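Local coordinates for protein tripeptidase (Staphylococcus aureus subsp. aureus, PDB 3RZA) that probably cleaves short peptides as a metal-dependent tripeptidase of the M20 family, and binds zinc and calcium ions, at residues Asp190-Ala198 and Pro354-Tyr362; Ile322-Leu330 and Ser382-Val391. One frame throughout, in Å; residues are numbered along the deposited sequence.

Contact 1 (Asp190-Ala198 and Pro354-Tyr362)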
# COMPACT_ATOMS: atom_id res chain seq x y z
N ASP A 190 -6.19 -11.70 -34.45
CA ASP A 190 -6.47 -11.26 -35.81
C ASP A 190 -7.83 -11.83 -36.27
O ASP A 190 -8.23 -12.95 -35.88
CB ASP A 190 -5.38 -11.76 -36.78
CG ASP A 190 -3.97 -11.20 -36.46
OD1 ASP A 190 -3.81 -10.22 -35.68
OD2 ASP A 190 -3.01 -11.77 -37.01
N VAL A 191 -8.54 -11.08 -37.12
CA VAL A 191 -9.76 -11.60 -37.74
C VAL A 191 -9.42 -12.86 -38.60
O VAL A 191 -8.44 -12.86 -39.35
CB VAL A 191 -10.51 -10.55 -38.57
CG1 VAL A 191 -11.83 -11.12 -39.13
CG2 VAL A 191 -10.81 -9.29 -37.70
N GLY A 192 -10.19 -13.94 -38.38
CA GLY A 192 -9.94 -15.24 -39.01
C GLY A 192 -9.12 -16.19 -38.13
O GLY A 192 -8.84 -17.32 -38.53
N THR A 193 -8.71 -15.72 -36.95
CA THR A 193 -8.20 -16.58 -35.87
C THR A 193 -9.31 -16.85 -34.87
O THR A 193 -10.08 -15.95 -34.54
CB THR A 193 -6.99 -15.92 -35.19
OG1 THR A 193 -5.96 -15.76 -36.17
CG2 THR A 193 -6.47 -16.77 -34.02
N THR A 194 -9.41 -18.11 -34.42
CA THR A 194 -10.48 -18.57 -33.51
C THR A 194 -9.84 -19.09 -32.24
O THR A 194 -8.96 -19.94 -32.29
CB THR A 194 -11.31 -19.73 -34.16
OG1 THR A 194 -11.77 -19.31 -35.44
CG2 THR A 194 -12.50 -20.12 -33.31
N VAL A 195 -10.28 -18.56 -31.09
CA VAL A 195 -9.92 -19.12 -29.80
C VAL A 195 -10.80 -20.35 -29.53
O VAL A 195 -12.02 -20.22 -29.43
CB VAL A 195 -10.15 -18.10 -28.68
CG1 VAL A 195 -9.93 -18.75 -27.33
CG2 VAL A 195 -9.27 -16.86 -28.87
N VAL A 196 -10.17 -21.52 -29.40
CA VAL A 196 -10.88 -22.83 -29.14
C VAL A 196 -10.77 -23.31 -27.70
O VAL A 196 -11.38 -24.32 -27.33
CB VAL A 196 -10.42 -23.96 -30.12
CG1 VAL A 196 -10.72 -23.53 -31.58
CG2 VAL A 196 -8.91 -24.37 -29.92
N GLY A 197 -10.02 -22.58 -26.87
CA GLY A 197 -9.91 -22.90 -25.49
C GLY A 197 -9.45 -21.71 -24.71
O GLY A 197 -8.81 -20.82 -25.27
N ALA A 198 -9.78 -21.69 -23.43
CA ALA A 198 -9.46 -20.58 -22.51
C ALA A 198 -9.27 -21.20 -21.13
O ALA A 198 -9.86 -22.25 -20.86
CB ALA A 198 -10.61 -19.54 -22.51
N PRO A 354 -21.59 -25.46 -27.13
CA PRO A 354 -20.22 -25.30 -27.62
C PRO A 354 -19.95 -23.92 -28.21
O PRO A 354 -20.62 -23.52 -29.15
CB PRO A 354 -20.10 -26.37 -28.72
CG PRO A 354 -20.99 -27.44 -28.27
CD PRO A 354 -22.10 -26.81 -27.49
N SER A 355 -19.02 -23.20 -27.61
CA SER A 355 -18.75 -21.81 -27.98
C SER A 355 -17.26 -21.59 -28.13
O SER A 355 -16.48 -22.04 -27.31
CB SER A 355 -19.33 -20.88 -26.93
OG SER A 355 -20.72 -21.12 -26.75
N VAL A 356 -16.89 -20.89 -29.21
CA VAL A 356 -15.51 -20.47 -29.47
C VAL A 356 -15.54 -18.96 -29.70
O VAL A 356 -16.63 -18.38 -29.88
CB VAL A 356 -14.92 -21.24 -30.71
CG1 VAL A 356 -15.06 -22.76 -30.49
CG2 VAL A 356 -15.58 -20.82 -31.98
N ILE A 357 -14.37 -18.33 -29.67
CA ILE A 357 -14.27 -16.89 -29.58
C ILE A 357 -13.54 -16.41 -30.84
O ILE A 357 -12.42 -16.86 -31.11
CB ILE A 357 -13.50 -16.40 -28.29
CG1 ILE A 357 -13.71 -17.35 -27.10
CG2 ILE A 357 -13.93 -14.98 -27.90
CD1 ILE A 357 -15.21 -17.50 -26.67
N LEU A 358 -14.18 -15.52 -31.61
CA LEU A 358 -13.65 -15.03 -32.87
C LEU A 358 -12.75 -13.84 -32.62
O LEU A 358 -13.11 -12.93 -31.86
CB LEU A 358 -14.78 -14.60 -33.80
CG LEU A 358 -15.81 -15.65 -34.18
CD1 LEU A 358 -16.92 -14.98 -35.01
CD2 LEU A 358 -15.17 -16.84 -34.92
N GLY A 359 -11.60 -13.81 -33.30
CA GLY A 359 -10.74 -12.64 -33.29
C GLY A 359 -11.45 -11.44 -33.87
O GLY A 359 -12.07 -11.54 -34.93
N VAL A 360 -11.41 -10.31 -33.13
CA VAL A 360 -12.00 -9.05 -33.55
C VAL A 360 -10.96 -8.13 -34.26
O VAL A 360 -11.35 -7.21 -35.01
CB VAL A 360 -12.65 -8.32 -32.34
CG1 VAL A 360 -13.29 -6.97 -32.75
CG2 VAL A 360 -13.71 -9.21 -31.69
N GLY A 361 -9.66 -8.34 -34.01
CA GLY A 361 -8.61 -7.49 -34.58
C GLY A 361 -8.46 -6.10 -33.94
O GLY A 361 -7.65 -5.29 -34.41
N TYR A 362 -9.17 -5.84 -32.84
CA TYR A 362 -8.98 -4.59 -32.08
C TYR A 362 -7.60 -4.62 -31.41
O TYR A 362 -7.00 -5.70 -31.22
CB TYR A 362 -10.13 -4.30 -31.08
CG TYR A 362 -10.65 -5.46 -30.21
CD1 TYR A 362 -9.78 -6.37 -29.57
CD2 TYR A 362 -12.01 -5.61 -29.97
CE1 TYR A 362 -10.27 -7.40 -28.77
CE2 TYR A 362 -12.50 -6.66 -29.15
CZ TYR A 362 -11.60 -7.54 -28.55
OH TYR A 362 -12.02 -8.59 -27.73
O HOH W 1 -12.29 -13.78 -36.37
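Val356 packs against Thr194 where strand 355-359 runs antiparallel to the start of strand 194-209, inside the mixed beta sheet of the M20 peptidase fold. Val356 CG2 presses on Thr194 CG2 at a tight 3.4 Å; chi1 of -53° sets Thr194 OG1 beside the backbone N and leaves CG2 trans to that nitrogen, where it meets the valine, beside helix 318-329. Ile357 and Val195 form a hydrogen-bonded pair: Ile357 N reaches Val195 O at 3.0 Å, Val195 N reaches Ile357 O at 2.7 Å, and each donor lies in the carbonyl plane of its acceptor. On the sheet face opposite Thr194 and Leu358, the side chains of Ile357 and Val195 meet, Ile357 CB to Val195 CB 3.8 Å. Gly359 N then donates to Thr193 O (2.9 Å), almost in line with the C=O bond. Gly359 CA lies 3.6 Å from Asp190 O, close to the type II turn Asp190-Thr193. A water bridges turn and strand, accepting from Gly192 N and donating to Gly359 O. Val360 points away from 190-198; its side chain is about 7 Å from the bound zinc, while Val360 O meets Val191 CG2 at 3.4 Å.

Contact 2 (Ile322-Leu330 and Ser382-Val391)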
# COMPACT_ATOMS: atom_id res chain seq x y z
N ILE A 322 -16.57 -24.68 -38.95
CA ILE A 322 -17.30 -23.58 -39.60
C ILE A 322 -16.56 -22.21 -39.44
O ILE A 322 -16.46 -21.44 -40.41
CB ILE A 322 -18.77 -23.51 -39.10
CG1 ILE A 322 -19.54 -24.77 -39.56
CG2 ILE A 322 -19.45 -22.26 -39.61
CD1 ILE A 322 -20.83 -25.06 -38.75
N ALA A 323 -15.97 -21.96 -38.27
CA ALA A 323 -15.17 -20.72 -38.07
C ALA A 323 -13.92 -20.69 -38.97
O ALA A 323 -13.58 -19.64 -39.57
CB ALA A 323 -14.75 -20.56 -36.59
N GLN A 324 -13.24 -21.83 -39.04
CA GLN A 324 -12.07 -21.96 -39.89
C GLN A 324 -12.44 -21.87 -41.38
O GLN A 324 -11.74 -21.20 -42.15
CB GLN A 324 -11.31 -23.26 -39.60
CG GLN A 324 -10.60 -23.30 -38.26
CD GLN A 324 -9.86 -24.60 -38.11
OE1 GLN A 324 -10.48 -25.64 -37.96
NE2 GLN A 324 -8.54 -24.56 -38.23
N GLU A 325 -13.54 -22.52 -41.79
CA GLU A 325 -14.02 -22.45 -43.20
C GLU A 325 -14.34 -21.00 -43.62
O GLU A 325 -13.89 -20.55 -44.69
CB GLU A 325 -15.26 -23.33 -43.41
CG GLU A 325 -15.76 -23.43 -44.89
CD GLU A 325 -17.05 -24.27 -45.06
OE1 GLU A 325 -17.42 -25.02 -44.14
OE2 GLU A 325 -17.68 -24.15 -46.13
N SER A 326 -15.08 -20.29 -42.76
CA SER A 326 -15.42 -18.85 -42.99
C SER A 326 -14.15 -17.99 -43.15
O SER A 326 -14.07 -17.15 -44.06
CB SER A 326 -16.32 -18.30 -41.88
OG SER A 326 -15.64 -18.10 -40.62
N ALA A 327 -13.15 -18.26 -42.33
CA ALA A 327 -11.86 -17.60 -42.41
C ALA A 327 -11.12 -17.91 -43.75
O ALA A 327 -10.66 -16.99 -44.43
CB ALA A 327 -10.96 -17.95 -41.14
N ARG A 328 -11.05 -19.19 -44.12
CA ARG A 328 -10.44 -19.59 -45.42
C ARG A 328 -11.16 -19.01 -46.63
O ARG A 328 -10.49 -18.53 -47.57
CB ARG A 328 -10.37 -21.10 -45.57
CG ARG A 328 -9.29 -21.76 -44.73
CD ARG A 328 -9.04 -23.18 -45.18
NE ARG A 328 -10.24 -24.00 -44.97
CZ ARG A 328 -10.58 -24.66 -43.84
NH1 ARG A 328 -9.79 -24.68 -42.74
NH2 ARG A 328 -11.72 -25.33 -43.82
N ASN A 329 -12.49 -19.02 -46.60
CA ASN A 329 -13.29 -18.39 -47.68
C ASN A 329 -12.99 -16.89 -47.89
O ASN A 329 -12.98 -16.43 -49.02
CB ASN A 329 -14.79 -18.56 -47.44
CG ASN A 329 -15.27 -20.00 -47.60
OD1 ASN A 329 -14.50 -20.90 -47.92
ND2 ASN A 329 -16.55 -20.22 -47.35
N LEU A 330 -12.69 -16.17 -46.81
CA LEU A 330 -12.26 -14.77 -46.87
C LEU A 330 -10.74 -14.55 -46.97
O LEU A 330 -10.27 -13.42 -46.83
CB LEU A 330 -12.81 -14.03 -45.64
CG LEU A 330 -14.32 -13.91 -45.59
CD1 LEU A 330 -14.66 -13.32 -44.25
CD2 LEU A 330 -14.85 -13.02 -46.72
N SER A 382 -17.88 -9.36 -42.71
CA SER A 382 -17.91 -10.37 -43.80
C SER A 382 -17.81 -11.80 -43.26
O SER A 382 -18.50 -12.69 -43.78
CB SER A 382 -16.81 -10.09 -44.81
OG SER A 382 -16.99 -8.81 -45.35
N GLN A 383 -17.00 -12.01 -42.20
CA GLN A 383 -16.84 -13.34 -41.60
C GLN A 383 -18.11 -13.80 -40.88
O GLN A 383 -18.52 -14.92 -41.06
CB GLN A 383 -15.68 -13.40 -40.62
CG GLN A 383 -15.23 -14.85 -40.31
CD GLN A 383 -14.33 -14.98 -39.13
OE1 GLN A 383 -14.07 -14.01 -38.40
NE2 GLN A 383 -13.84 -16.21 -38.92
N VAL A 384 -18.69 -12.95 -40.05
CA VAL A 384 -19.96 -13.28 -39.38
C VAL A 384 -21.05 -13.64 -40.43
O VAL A 384 -21.80 -14.62 -40.23
CB VAL A 384 -20.47 -12.15 -38.48
CG1 VAL A 384 -21.81 -12.53 -37.85
CG2 VAL A 384 -19.44 -11.79 -37.37
N LEU A 385 -21.12 -12.87 -41.53
CA LEU A 385 -22.05 -13.17 -42.62
C LEU A 385 -21.76 -14.56 -43.25
O LEU A 385 -22.69 -15.31 -43.54
CB LEU A 385 -22.03 -12.08 -43.70
CG LEU A 385 -22.91 -12.35 -44.94
CD1 LEU A 385 -24.38 -12.56 -44.50
CD2 LEU A 385 -22.79 -11.22 -45.93
N GLU A 386 -20.48 -14.86 -43.47
CA GLU A 386 -20.07 -16.12 -44.08
C GLU A 386 -20.41 -17.31 -43.18
O GLU A 386 -20.88 -18.33 -43.68
CB GLU A 386 -18.58 -16.08 -44.39
CG GLU A 386 -18.07 -17.19 -45.26
CD GLU A 386 -18.64 -17.18 -46.67
OE1 GLU A 386 -19.07 -16.12 -47.17
OE2 GLU A 386 -18.66 -18.26 -47.27
N ILE A 387 -20.20 -17.15 -41.87
CA ILE A 387 -20.56 -18.19 -40.87
C ILE A 387 -22.05 -18.52 -40.88
O ILE A 387 -22.43 -19.68 -40.85
CB ILE A 387 -20.12 -17.77 -39.42
CG1 ILE A 387 -18.60 -17.84 -39.28
CG2 ILE A 387 -20.83 -18.63 -38.35
CD1 ILE A 387 -18.05 -17.23 -38.01
N ILE A 388 -22.90 -17.48 -40.94
CA ILE A 388 -24.35 -17.66 -41.08
C ILE A 388 -24.72 -18.42 -42.37
O ILE A 388 -25.60 -19.31 -42.34
CB ILE A 388 -25.12 -16.31 -41.01
CG1 ILE A 388 -25.13 -15.78 -39.58
CG2 ILE A 388 -26.56 -16.45 -41.50
CD1 ILE A 388 -25.56 -14.30 -39.48
N LYS A 389 -24.04 -18.09 -43.49
CA LYS A 389 -24.26 -18.77 -44.78
C LYS A 389 -23.82 -20.24 -44.75
O LYS A 389 -24.50 -21.10 -45.31
CB LYS A 389 -23.53 -18.05 -45.95
CG LYS A 389 -24.17 -16.72 -46.41
CD LYS A 389 -23.33 -16.05 -47.51
CE LYS A 389 -24.18 -15.12 -48.36
NZ LYS A 389 -23.38 -14.37 -49.40
N ILE A 390 -22.66 -20.51 -44.11
CA ILE A 390 -22.12 -21.87 -44.02
C ILE A 390 -23.03 -22.77 -43.16
O ILE A 390 -23.33 -23.90 -43.54
CB ILE A 390 -20.66 -21.89 -43.49
CG1 ILE A 390 -19.69 -21.28 -44.52
CG2 ILE A 390 -20.21 -23.33 -43.16
CD1 ILE A 390 -18.36 -20.74 -43.92
N VAL A 391 -23.47 -22.24 -42.01
CA VAL A 391 -24.46 -22.90 -41.15
C VAL A 391 -25.77 -23.20 -41.92
O VAL A 391 -26.34 -24.28 -41.78
CB VAL A 391 -24.76 -22.06 -39.85
CG1 VAL A 391 -25.92 -22.65 -39.04
CG2 VAL A 391 -23.50 -21.97 -38.96
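The Asn329 amide and the Glu386 carboxylate meet nearly perpendicular, their planes 79° apart. Asn329 ND2 donates almost within its own amide plane to Glu386 OE2 (2.9 Å), arriving on the anti side of that oxygen and 33° out of the carboxylate plane. Glu386 CG, anti to the backbone N, lies against Ser326 CA, and the bend at chi2 (64°) brings the carboxylate to Asn329. The second amide, that of Gln383, is carried on an extended chain to Ser326, where NE2 donates to OG at 3.1 Å, tilted slightly from the amide plane. Ser326 OG in turn donates to Ala323 O (2.8 Å), which also accepts from Ala327 N on the same face of its carbonyl; this buried hydroxyl is thus held by two bonds. Around it the helices interlock as knobs into holes: Ser326 fits among Gln383, Glu386, Ile387 and Ile390, with its CB only 3.5 Å from Ile387 CG1, and Ile390 fits among Ile322, Glu325, Ser326 and Asn329. Ile390 CG2 meets Ile322 CG2 at 3.8 Å as the two side chains slide past each other, and Leu330 CD1 rests on Gln383 N at 3.4 Å. Helices 318-329 and 374-393, with local axes 8.8 Å apart, lie together on the sheet: Ile322 and Ile387 both touch Tyr183 of strand 181-184, and Val384 and Ile388 pack on helix 128-147.

How the contacts relate
From the N terminus the segments come in the order 190-198, 322-330, 354-362 and 382-391, so the two contacts cross. Contact 1 closes a loop of 155 residues containing strands 244-253 and 263-272 and helix 275-295, and sets strand 194-209, which leads into that stretch, beside strand 355-359, which follows it. Contact 2 closes a shorter one of 51 residues, which includes strand 355-359 itself, and joins the helices before and after it. Their centres lie 13 Å apart and they touch directly: Gly192 O and Thr194 OG1 pack on the methyl groups of Ala327 and Ala323, and Val191 CG1 on Gln383 OE1. The helix pair thereby covers the sheet beside the turn.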